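Galactose mutarotase related enzyme (Lactobacillus casei, PDB 3Q1N) probably binds carbohydrate and acts as an isomerase of the aldose 1-epimerase family, interconverting sugar anomers as its relatives do. Local coordinates at residues Phe105-Thr110 with Lys134-Ala139; Leu49-Gly54 with Tyr68-His73; Asp258-Gln263 with Thr272-Thr277; Tyr79-Ser84 with Phe93-Asn98. One frame throughout, in Å; residues are numbered along the deposited sequence.

Contact 1. Residues Phe105-Thr110 with Lys134-Ala139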
# COMPACT_ATOMS: atom_id res chain seq x y z
N PHE A 105 8.10 0.18 -19.19
CA PHE A 105 7.72 -1.14 -18.78
C PHE A 105 7.08 -1.80 -20.02
O PHE A 105 5.92 -1.55 -20.36
CB PHE A 105 6.74 -1.00 -17.62
CG PHE A 105 6.30 -2.29 -16.96
CD1 PHE A 105 7.21 -3.10 -16.23
CD2 PHE A 105 4.97 -2.74 -17.09
CE1 PHE A 105 6.76 -4.28 -15.55
CE2 PHE A 105 4.55 -3.91 -16.42
CZ PHE A 105 5.41 -4.66 -15.69
N PRO A 106 7.88 -2.57 -20.77
CA PRO A 106 7.47 -2.95 -22.14
C PRO A 106 6.54 -4.16 -22.18
O PRO A 106 6.82 -5.19 -22.82
CB PRO A 106 8.82 -3.22 -22.81
CG PRO A 106 9.69 -3.73 -21.70
CD PRO A 106 9.28 -2.94 -20.48
N PHE A 107 5.45 -4.05 -21.41
CA PHE A 107 4.50 -5.13 -21.25
C PHE A 107 3.09 -4.62 -21.41
O PHE A 107 2.69 -3.60 -20.85
CB PHE A 107 4.62 -5.79 -19.83
CG PHE A 107 5.97 -6.35 -19.55
CD1 PHE A 107 6.31 -7.61 -20.01
CD2 PHE A 107 6.93 -5.63 -18.83
CE1 PHE A 107 7.58 -8.12 -19.79
CE2 PHE A 107 8.17 -6.15 -18.61
CZ PHE A 107 8.49 -7.42 -19.09
N GLU A 108 2.31 -5.39 -22.17
CA GLU A 108 0.87 -5.31 -22.08
C GLU A 108 0.36 -5.96 -20.80
O GLU A 108 0.79 -7.05 -20.40
CB GLU A 108 0.20 -5.91 -23.33
CG GLU A 108 0.69 -5.26 -24.61
CD GLU A 108 -0.19 -5.53 -25.80
OE1 GLU A 108 -0.99 -6.47 -25.77
OE2 GLU A 108 -0.03 -4.79 -26.81
N TYR A 109 -0.52 -5.23 -20.10
CA TYR A 109 -1.05 -5.70 -18.83
C TYR A 109 -2.46 -5.28 -18.62
O TYR A 109 -2.94 -4.30 -19.23
CB TYR A 109 -0.17 -5.22 -17.65
CG TYR A 109 -0.26 -3.71 -17.35
CD1 TYR A 109 -1.31 -3.18 -16.58
CD2 TYR A 109 0.67 -2.81 -17.90
CE1 TYR A 109 -1.38 -1.84 -16.33
CE2 TYR A 109 0.59 -1.46 -17.67
CZ TYR A 109 -0.43 -0.96 -16.89
OH TYR A 109 -0.53 0.41 -16.65
N THR A 110 -3.11 -5.98 -17.69
CA THR A 110 -4.37 -5.51 -17.12
C THR A 110 -4.21 -5.46 -15.61
O THR A 110 -3.68 -6.39 -15.02
CB THR A 110 -5.55 -6.38 -17.47
OG1 THR A 110 -5.69 -6.50 -18.89
CG2 THR A 110 -6.86 -5.79 -16.90
N LYS A 134 5.91 -11.84 -23.41
CA LYS A 134 7.10 -11.90 -22.58
C LYS A 134 6.69 -12.19 -21.14
O LYS A 134 5.59 -11.83 -20.74
CB LYS A 134 7.88 -10.58 -22.60
CG LYS A 134 8.41 -10.24 -23.99
CD LYS A 134 9.33 -9.01 -23.89
CE LYS A 134 8.65 -7.71 -23.51
NZ LYS A 134 7.52 -7.32 -24.44
N SER A 135 7.61 -12.77 -20.38
CA SER A 135 7.43 -12.97 -18.93
C SER A 135 7.46 -11.62 -18.24
O SER A 135 8.38 -10.86 -18.46
CB SER A 135 8.54 -13.84 -18.40
OG SER A 135 8.53 -15.13 -19.08
N MSE A 136 6.45 -11.33 -17.41
CA MSE A 136 6.26 -9.99 -16.80
C MSE A 136 6.51 -10.02 -15.30
O MSE A 136 5.77 -10.63 -14.54
CB MSE A 136 4.86 -9.49 -17.08
CG MSE A 136 4.59 -8.07 -16.56
SE MSE A 136 2.83 -7.38 -16.85
CE MSE A 136 2.02 -8.07 -15.26
N PRO A 137 7.55 -9.30 -14.85
CA PRO A 137 7.84 -9.20 -13.42
C PRO A 137 7.17 -7.92 -12.89
O PRO A 137 7.18 -6.91 -13.55
CB PRO A 137 9.34 -9.13 -13.38
CG PRO A 137 9.69 -8.37 -14.72
CD PRO A 137 8.58 -8.64 -15.69
N PHE A 138 6.61 -8.01 -11.68
CA PHE A 138 5.96 -6.82 -11.10
C PHE A 138 5.91 -6.90 -9.59
O PHE A 138 6.10 -7.96 -8.99
CB PHE A 138 4.51 -6.68 -11.62
CG PHE A 138 3.57 -7.67 -11.01
CD1 PHE A 138 3.48 -8.98 -11.50
CD2 PHE A 138 2.86 -7.35 -9.89
CE1 PHE A 138 2.73 -9.92 -10.86
CE2 PHE A 138 2.07 -8.28 -9.23
CZ PHE A 138 1.98 -9.60 -9.74
N ALA A 139 5.70 -5.72 -9.01
CA ALA A 139 5.28 -5.58 -7.62
C ALA A 139 3.95 -4.84 -7.56
O ALA A 139 3.62 -4.06 -8.45
CB ALA A 139 6.35 -4.81 -6.76
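Met-136, present as selenomethionine, lays its CG over one face of the Phe-107 ring, 4.0 Å from the ring centroid and displaced toward the rim, a CH-pi contact. Its CG is anti to the backbone N (chi1 -177°), which also brings that atom to within 3.6 Å of Phe-105 CZ. Beyond it, SE lies obliquely to both phenylalanine rings in a pair of Met-aromatic contacts and reaches CB of Tyr-109 at 3.8 Å. The two phenylalanines meet each other as well, with CD2 of Phe-107 standing over the centre of the Phe-105 ring. This is where the loop leading into strand 109-118 meets the start of strand 136-147, so the aromatic cluster joins the two large sheets of the mutarotase-like beta-sandwich where these two strands begin. On its far rim, Phe-107 touches Pro-137 CD with CZ at 3.6 Å. An alanine in place of Phe-107 would probably strip Met-136 CG of the ring face it lies on, deprive Pro-137 CD of its ring contact, and open a gap beside Phe-105. Pro-137 O sits in the plane of the Phe-105 ring, 3.3 Å from CE1; it is buried and has no hydrogen-bond partner in the model. At the outer end, Lys-134 bends at chi3 and chi4, and NZ donates to Pro-106 O at 2.8 Å, almost in line with the carbonyl (175°). Asp-132 gives the same ammonium group a salt bridge.

Contact 2. Residues Leu49-Gly54 with Tyr68-His73. With NO3 (nitrate ion), chain C; NO3 (nitrate ion), chain D.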
# COMPACT_ATOMS: atom_id res chain seq x y z
N LEU A 49 0.25 1.17 -5.99
CA LEU A 49 1.68 1.11 -6.34
C LEU A 49 1.88 -0.06 -7.30
O LEU A 49 1.80 -1.21 -6.90
CB LEU A 49 2.53 0.93 -5.07
CG LEU A 49 2.23 1.81 -3.86
CD1 LEU A 49 3.14 1.38 -2.69
CD2 LEU A 49 2.40 3.28 -4.18
N PHE A 50 2.09 0.24 -8.58
CA PHE A 50 2.31 -0.82 -9.58
C PHE A 50 3.01 -0.18 -10.77
O PHE A 50 2.68 0.91 -11.13
CB PHE A 50 0.97 -1.40 -10.07
CG PHE A 50 1.09 -2.36 -11.24
CD1 PHE A 50 1.29 -3.73 -11.01
CD2 PHE A 50 0.99 -1.91 -12.57
CE1 PHE A 50 1.39 -4.63 -12.05
CE2 PHE A 50 1.07 -2.83 -13.64
CZ PHE A 50 1.27 -4.19 -13.37
N PRO A 51 3.98 -0.89 -11.38
CA PRO A 51 4.54 -2.21 -11.11
C PRO A 51 5.76 -2.20 -10.18
O PRO A 51 6.48 -3.20 -10.09
CB PRO A 51 4.90 -2.72 -12.50
CG PRO A 51 5.32 -1.50 -13.22
CD PRO A 51 4.45 -0.37 -12.67
N SER A 52 6.03 -1.07 -9.53
CA SER A 52 7.11 -0.95 -8.56
C SER A 52 6.55 -0.31 -7.27
O SER A 52 5.64 0.51 -7.33
CB SER A 52 8.19 -0.05 -9.16
OG SER A 52 9.37 -0.04 -8.41
N ILE A 53 7.12 -0.68 -6.14
CA ILE A 53 6.86 -0.08 -4.85
C ILE A 53 8.08 0.74 -4.47
O ILE A 53 9.21 0.27 -4.56
CB ILE A 53 6.57 -1.19 -3.82
CG1 ILE A 53 5.23 -1.86 -4.11
CG2 ILE A 53 6.61 -0.63 -2.36
CD1 ILE A 53 5.07 -3.22 -3.31
N GLY A 54 7.88 1.98 -4.05
CA GLY A 54 9.02 2.76 -3.62
C GLY A 54 9.90 3.23 -4.75
O GLY A 54 9.47 3.34 -5.90
N TYR A 68 15.65 0.11 -18.44
CA TYR A 68 14.46 0.98 -18.58
C TYR A 68 14.36 1.95 -17.41
O TYR A 68 14.84 1.66 -16.31
CB TYR A 68 13.16 0.14 -18.61
CG TYR A 68 13.08 -0.74 -19.82
CD1 TYR A 68 13.80 -1.93 -19.85
CD2 TYR A 68 12.36 -0.36 -20.96
CE1 TYR A 68 13.78 -2.75 -20.96
CE2 TYR A 68 12.35 -1.20 -22.11
CZ TYR A 68 13.06 -2.38 -22.07
OH TYR A 68 13.10 -3.26 -23.13
N PRO A 69 13.69 3.09 -17.64
CA PRO A 69 13.42 4.06 -16.59
C PRO A 69 12.20 3.63 -15.78
O PRO A 69 11.30 2.97 -16.31
CB PRO A 69 13.17 5.35 -17.39
CG PRO A 69 12.52 4.86 -18.67
CD PRO A 69 13.15 3.53 -18.95
N MSE A 70 12.19 3.95 -14.49
CA MSE A 70 11.03 3.66 -13.65
C MSE A 70 10.85 4.77 -12.64
O MSE A 70 11.79 5.18 -11.95
CB MSE A 70 11.12 2.33 -12.94
CG MSE A 70 9.91 1.96 -12.05
SE MSE A 70 8.21 1.94 -13.00
CE MSE A 70 8.70 0.61 -14.34
N SER A 71 9.60 5.21 -12.53
CA SER A 71 9.25 6.28 -11.62
C SER A 71 9.09 5.72 -10.21
O SER A 71 8.73 4.55 -10.04
CB SER A 71 7.98 6.99 -12.06
OG SER A 71 7.04 6.06 -12.60
N GLN A 72 9.34 6.56 -9.22
CA GLN A 72 9.05 6.20 -7.83
C GLN A 72 7.54 5.92 -7.69
O GLN A 72 6.74 6.60 -8.29
CB GLN A 72 9.51 7.37 -6.92
CG GLN A 72 9.25 7.15 -5.44
CD GLN A 72 9.78 8.33 -4.60
OE1 GLN A 72 10.23 9.36 -5.15
NE2 GLN A 72 9.74 8.16 -3.27
N HIS A 73 7.19 4.93 -6.89
CA HIS A 73 5.83 4.48 -6.63
C HIS A 73 5.17 3.82 -7.88
O HIS A 73 3.96 3.61 -7.90
CB HIS A 73 4.89 5.63 -6.15
CG HIS A 73 5.50 6.58 -5.16
ND1 HIS A 73 5.75 6.23 -3.85
CD2 HIS A 73 5.84 7.89 -5.27
CE1 HIS A 73 6.27 7.27 -3.21
NE2 HIS A 73 6.31 8.30 -4.05
N NO3 C . 5.83 3.73 -1.98
O1 NO3 C . 5.80 3.67 -3.36
O2 NO3 C . 6.19 2.67 -1.18
O3 NO3 C . 5.55 4.91 -1.35
N NO3 D . 8.99 5.65 -1.05
O1 NO3 D . 9.25 4.57 -0.25
O2 NO3 D . 8.42 6.79 -0.52
O3 NO3 D . 9.30 5.59 -2.38
O HOH W 1 1.50 3.27 -9.05
O HOH W 2 10.17 2.59 -8.50
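His-73 and Gly-54 form the close end of this contact, where the loop after strand 48-49 passes the one that follows strand 66-69. His-73 N donates to Gly-54 O at 3.0 Å in a nearly straight bond (167°), approaching from above the carbonyl plane. The same oxygen takes a C-H...O contact from Gln-72 CA and a hydrogen bond from a water that also donates to Ser-71 O. A second water links the two loops a little further along: it accepts from Phe-50 N and donates to His-73 O at 2.7 Å. Away from Gly-54 the fit is looser. Selenomethionine Met-70, bent at chi2 and chi3, brings CE only to 4.1 Å from CG of Pro-51, the residue that follows a cis peptide bond.

Bound ions sit beside the Gly-54 and His-73 end. One nitrate lies at the edge of the His-73 imidazole, and its O1 accepts two hydrogen bonds, from ND1 at 2.6 Å and from Gly-54 N at 2.8 Å, while Leu-49 CD2 lies 3.5 Å from that O1. Gln-72 spreads CG over the centre of the imidazole and, extended beyond it, gives NE2 to O3 of a second nitrate at 2.8 Å. The nitrates probably come from the crystallisation liquor, but backbone and side-chain N-H groups converging on oxygen are consistent with a pocket suited to the oxygens of a sugar.

Contact 3. Residues Asp258-Gln263 with Thr272-Thr277. With EDO (1,2-ethanediol), chain N.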
# COMPACT_ATOMS: atom_id res chain seq x y z
N ASP A 258 2.92 -6.31 -1.83
CA ASP A 258 3.35 -7.52 -2.56
C ASP A 258 4.57 -7.16 -3.43
O ASP A 258 4.50 -7.16 -4.64
CB ASP A 258 2.19 -8.07 -3.40
CG ASP A 258 2.52 -9.42 -4.04
OD1 ASP A 258 3.42 -10.14 -3.54
OD2 ASP A 258 1.85 -9.75 -5.06
N GLY A 259 5.67 -6.85 -2.74
CA GLY A 259 6.89 -6.37 -3.35
C GLY A 259 7.60 -5.49 -2.34
O GLY A 259 7.17 -5.36 -1.20
N LEU A 260 8.76 -4.99 -2.75
CA LEU A 260 9.64 -4.22 -1.86
C LEU A 260 10.37 -3.16 -2.64
O LEU A 260 10.68 -3.34 -3.83
CB LEU A 260 10.68 -5.14 -1.25
CG LEU A 260 10.24 -6.23 -0.25
CD1 LEU A 260 11.34 -7.19 0.05
CD2 LEU A 260 9.70 -5.53 0.99
N PRO A 261 10.68 -2.02 -1.98
CA PRO A 261 11.57 -1.06 -2.63
C PRO A 261 12.90 -1.71 -2.98
O PRO A 261 13.29 -2.71 -2.39
CB PRO A 261 11.82 -0.01 -1.53
CG PRO A 261 10.65 -0.22 -0.54
CD PRO A 261 10.34 -1.65 -0.60
N ASP A 262 13.65 -1.13 -3.92
CA ASP A 262 14.92 -1.66 -4.27
C ASP A 262 15.90 -1.68 -3.08
O ASP A 262 15.88 -0.80 -2.20
CB ASP A 262 15.57 -0.82 -5.36
CG ASP A 262 15.41 -1.38 -6.77
OD1 ASP A 262 15.21 -2.61 -6.96
OD2 ASP A 262 15.55 -0.57 -7.71
N GLN A 263 16.76 -2.68 -3.10
CA GLN A 263 17.98 -2.69 -2.29
C GLN A 263 18.99 -1.77 -2.96
O GLN A 263 19.25 -1.90 -4.14
CB GLN A 263 18.55 -4.10 -2.16
CG GLN A 263 19.87 -4.08 -1.40
CD GLN A 263 20.38 -5.44 -0.95
OE1 GLN A 263 19.68 -6.47 -1.03
NE2 GLN A 263 21.64 -5.46 -0.48
N THR A 272 14.87 -10.88 -10.93
CA THR A 272 15.41 -11.43 -9.67
C THR A 272 15.21 -10.49 -8.45
O THR A 272 15.61 -10.86 -7.33
CB THR A 272 16.93 -11.68 -9.78
OG1 THR A 272 17.60 -10.44 -10.05
CG2 THR A 272 17.27 -12.70 -10.87
N LYS A 273 14.61 -9.32 -8.67
CA LYS A 273 14.39 -8.29 -7.63
C LYS A 273 13.57 -8.88 -6.48
O LYS A 273 12.52 -9.50 -6.70
CB LYS A 273 13.69 -7.06 -8.23
CG LYS A 273 13.30 -5.97 -7.28
CD LYS A 273 12.61 -4.77 -7.97
CE LYS A 273 12.11 -3.75 -7.00
NZ LYS A 273 11.49 -2.55 -7.67
N LEU A 274 14.07 -8.75 -5.27
CA LEU A 274 13.39 -9.37 -4.12
C LEU A 274 11.99 -8.78 -4.01
O LEU A 274 11.82 -7.56 -4.03
CB LEU A 274 14.14 -9.14 -2.83
CG LEU A 274 13.63 -9.87 -1.59
CD1 LEU A 274 13.89 -11.39 -1.78
CD2 LEU A 274 14.29 -9.34 -0.28
N GLY A 275 11.02 -9.69 -3.86
CA GLY A 275 9.61 -9.33 -3.71
C GLY A 275 8.81 -9.29 -5.00
O GLY A 275 7.58 -9.19 -4.96
N ASN A 276 9.49 -9.24 -6.14
CA ASN A 276 8.82 -9.34 -7.40
C ASN A 276 8.25 -10.74 -7.66
O ASN A 276 8.74 -11.77 -7.15
CB ASN A 276 9.71 -8.91 -8.61
CG ASN A 276 9.72 -7.42 -8.88
OD1 ASN A 276 9.20 -6.63 -8.10
ND2 ASN A 276 10.33 -7.02 -10.03
N THR A 277 7.17 -10.73 -8.44
CA THR A 277 6.51 -11.89 -8.99
C THR A 277 6.66 -11.86 -10.52
O THR A 277 6.37 -10.84 -11.12
CB THR A 277 5.02 -11.87 -8.67
OG1 THR A 277 4.83 -11.81 -7.25
CG2 THR A 277 4.30 -13.17 -9.21
C1 EDO N . 3.83 -13.52 -2.64
O1 EDO N . 4.73 -12.68 -3.39
C2 EDO N . 3.00 -14.36 -3.59
O2 EDO N . 1.88 -13.59 -4.02
O HOH W 3 4.89 -9.29 -6.59
O HOH W 4 9.67 -6.08 -5.31
O HOH W 5 9.01 -2.83 -6.03
O HOH W 6 13.50 -5.30 -3.76
O HOH W 7 13.34 -1.00 -9.29
O HOH W 8 11.34 -0.26 -6.12
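Lys-273 leans across to Asp-262 from the start of a type II beta turn, Lys-273 to Asn-276, in the long loop between strands 251-258 and 277-279. Its CB leaves the backbone toward the 258-263 segment, and the rest of the chain is fully extended, crossing the carboxylate at about a right angle. CG passes 3.9 Å from Asp-262 OD1, CD 3.5 Å from it, and CE comes closest at 3.3 Å while also nearing Leu-260 O. NZ has by then moved past, and its salt bridge to OD1 is long, at 3.8 Å. Three waters accept from the ammonium group instead: one goes on to Leu-260 O, one to Asp-262 OD2, and the third is weakly held by Asp-262 N. Asp-262 has further partners in Asn-57 N, which binds OD2, and Thr-268, weakly bonded to OD1.

Past the lysine, backbones meet directly. Gly-259 CA makes a C-H...O contact with Gly-275 O at 3.3 Å; a side chain on Gly-275 would run into Gly-259 and Leu-260 N. Leu-260 and Leu-274 lie side by side, CD1 to CD2 3.7 Å, with Arg-181 and Phe-173 touching both. A buried polar point is met by water: Leu-260 N donates to one that also reaches Leu-274 O and Asn-276 OD1. At the far end Asp-258 OD1 accepts from O1 of a bound 1,2-ethanediol at 2.9 Å.

Contact 4. Residues Tyr79-Ser84 with Phe93-Asn98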
# COMPACT_ATOMS: atom_id res chain seq x y z
N TYR A 79 -2.36 7.23 -14.10
CA TYR A 79 -3.31 7.14 -15.21
C TYR A 79 -4.70 6.68 -14.75
O TYR A 79 -4.88 6.13 -13.65
CB TYR A 79 -2.78 6.20 -16.32
CG TYR A 79 -1.43 6.63 -16.82
CD1 TYR A 79 -1.30 7.72 -17.65
CD2 TYR A 79 -0.25 5.99 -16.38
CE1 TYR A 79 -0.07 8.15 -18.07
CE2 TYR A 79 0.99 6.43 -16.78
CZ TYR A 79 1.10 7.49 -17.62
OH TYR A 79 2.36 7.90 -18.03
N ASP A 80 -5.72 7.02 -15.54
CA ASP A 80 -7.09 6.69 -15.20
C ASP A 80 -7.32 5.19 -15.33
O ASP A 80 -6.57 4.48 -16.02
CB ASP A 80 -8.08 7.41 -16.12
CG ASP A 80 -8.24 8.89 -15.81
OD1 ASP A 80 -7.69 9.39 -14.81
OD2 ASP A 80 -8.90 9.59 -16.62
N PHE A 81 -8.32 4.73 -14.60
CA PHE A 81 -8.88 3.38 -14.75
C PHE A 81 -10.29 3.52 -15.28
O PHE A 81 -11.01 4.48 -14.93
CB PHE A 81 -8.96 2.66 -13.39
CG PHE A 81 -7.66 2.15 -12.83
CD1 PHE A 81 -6.60 3.02 -12.49
CD2 PHE A 81 -7.53 0.79 -12.50
CE1 PHE A 81 -5.41 2.49 -11.91
CE2 PHE A 81 -6.38 0.28 -11.91
CZ PHE A 81 -5.32 1.13 -11.58
N ASP A 82 -10.71 2.60 -16.14
CA ASP A 82 -12.09 2.55 -16.62
C ASP A 82 -13.00 1.94 -15.57
O ASP A 82 -12.61 1.02 -14.87
CB ASP A 82 -12.17 1.70 -17.89
CG ASP A 82 -11.50 2.34 -19.07
OD1 ASP A 82 -11.35 3.57 -19.11
OD2 ASP A 82 -11.14 1.58 -19.97
N VAL A 83 -14.25 2.41 -15.52
CA VAL A 83 -15.23 1.93 -14.53
C VAL A 83 -16.18 0.87 -15.17
O VAL A 83 -16.62 0.99 -16.33
CB VAL A 83 -16.07 3.11 -14.03
CG1 VAL A 83 -17.23 2.63 -13.06
CG2 VAL A 83 -15.16 4.12 -13.36
N SER A 84 -16.42 -0.22 -14.45
CA SER A 84 -17.36 -1.23 -14.88
C SER A 84 -18.03 -1.87 -13.67
O SER A 84 -17.62 -1.65 -12.50
CB SER A 84 -16.65 -2.31 -15.69
OG SER A 84 -15.75 -3.07 -14.89
N PHE A 93 -12.57 -1.13 -11.30
CA PHE A 93 -11.71 -0.24 -12.07
C PHE A 93 -10.67 -1.04 -12.82
O PHE A 93 -10.04 -1.92 -12.26
CB PHE A 93 -10.97 0.70 -11.11
CG PHE A 93 -11.83 1.74 -10.46
CD1 PHE A 93 -12.10 2.94 -11.08
CD2 PHE A 93 -12.35 1.53 -9.18
CE1 PHE A 93 -12.87 3.94 -10.48
CE2 PHE A 93 -13.15 2.51 -8.55
CZ PHE A 93 -13.42 3.73 -9.19
N THR A 94 -10.42 -0.70 -14.08
CA THR A 94 -9.50 -1.46 -14.90
C THR A 94 -8.59 -0.54 -15.68
O THR A 94 -9.03 0.40 -16.32
CB THR A 94 -10.26 -2.36 -15.91
OG1 THR A 94 -11.18 -3.21 -15.21
CG2 THR A 94 -9.26 -3.30 -16.67
N GLN A 95 -7.29 -0.80 -15.57
CA GLN A 95 -6.25 -0.09 -16.35
C GLN A 95 -5.47 -1.08 -17.23
O GLN A 95 -5.18 -2.20 -16.84
CB GLN A 95 -5.31 0.61 -15.40
CG GLN A 95 -4.28 1.49 -16.09
CD GLN A 95 -3.32 2.11 -15.11
OE1 GLN A 95 -2.26 1.50 -14.84
NE2 GLN A 95 -3.65 3.28 -14.56
N HIS A 96 -5.09 -0.61 -18.41
CA HIS A 96 -4.19 -1.32 -19.31
C HIS A 96 -3.00 -0.39 -19.59
O HIS A 96 -3.02 0.81 -19.26
CB HIS A 96 -4.92 -1.59 -20.64
CG HIS A 96 -6.12 -2.49 -20.52
ND1 HIS A 96 -6.02 -3.87 -20.59
CD2 HIS A 96 -7.43 -2.21 -20.36
CE1 HIS A 96 -7.24 -4.40 -20.47
NE2 HIS A 96 -8.10 -3.42 -20.28
N GLN A 97 -1.97 -0.95 -20.22
CA GLN A 97 -0.84 -0.20 -20.68
C GLN A 97 -1.24 0.91 -21.65
O GLN A 97 -2.29 0.87 -22.28
CB GLN A 97 0.19 -1.13 -21.34
CG GLN A 97 -0.14 -1.60 -22.76
CD GLN A 97 -1.37 -2.47 -22.90
OE1 GLN A 97 -1.72 -3.21 -22.00
NE2 GLN A 97 -1.98 -2.46 -24.09
N ASN A 98 -0.32 1.86 -21.80
CA ASN A 98 -0.44 2.91 -22.80
C ASN A 98 0.95 3.21 -23.38
O ASN A 98 1.96 2.67 -22.92
CB ASN A 98 -1.18 4.11 -22.19
CG ASN A 98 -0.43 4.78 -21.08
OD1 ASN A 98 0.67 5.18 -21.24
ND2 ASN A 98 -1.09 4.95 -19.91
O HOH W 9 -13.46 -1.67 -15.17
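Asp-82 and Thr-94 pair across a beta hairpin, strands 82-84 and 90-96, at one end of the large antiparallel sheet. Theirs is the hydrogen-bonded pair: Asp-82 N donates to Thr-94 O at 2.8 Å, and Thr-94 N returns a bond to Asp-82 O at 2.9 Å. Next to it Val-83 and Phe-93 form a non-hydrogen-bonded pair. Where the strand of Asp-82 has not yet begun, the side chain of Gln-95 carries the polar link, though NE2 gives Asp-80 O only a weak bond. Its firmer partners are outside the hairpin, Ala-76 O for NE2 and Tyr-109 OH for OE1.

The contacts with ring faces are of two sorts. Gln-95 CB sits over the centre of the Phe-81 ring, 3.6 Å from the centroid and only 8° off the normal, a CH-pi contact; with CG anti to the backbone N (chi1 -174°) the extended chain carries on past the ring, NE2 ending near CE1. Asn-98 places ND2 over the centre of the Tyr-79 ring, 3.5 Å from CG, with amide and ring planes 74° apart; this asparagine is also the N-cap residue of helix 99-104.

Among apolar contacts, Phe-81 CB meets Phe-93 CB at 3.6 Å, and Val-83 CG2 lies 3.7 Å from Phe-93 CE1. A serine in place of Phe-81 would probably leave Gln-95 CB uncovered and open a gap against Leu-111 and Val-113 of strand 109-118. On the Thr-94 side, one water donates to Asp-82 O and bonds Ser-84 OG and, at 2.8 Å, Thr-94 OG1.

Overall arrangement
Along the chain the contacts follow one another without interlocking: contact 2, then 4, 1 and 3. Contacts 1, 2 and 3 form a group with centres 11 to 14 Å apart, gathered about strand 136-147: Ala-139 N bonds Pro-51 O of contact 2, and Phe-138 N bonds Thr-277 O of contact 3. Contact 4 belongs to the other sheet of the sandwich, where its strand 90-96 neighbours strand 109-118 of contact 1, and Tyr-109 N also bonds Gln-97 OE1. Contact 1 thus bridges the sheets, while contacts 3 and 4, centres about 24 Å apart, do not touch. The loops of contacts 2 and 3 meet beside the nitrate-occupied pocket, probably part of the sugar-binding region.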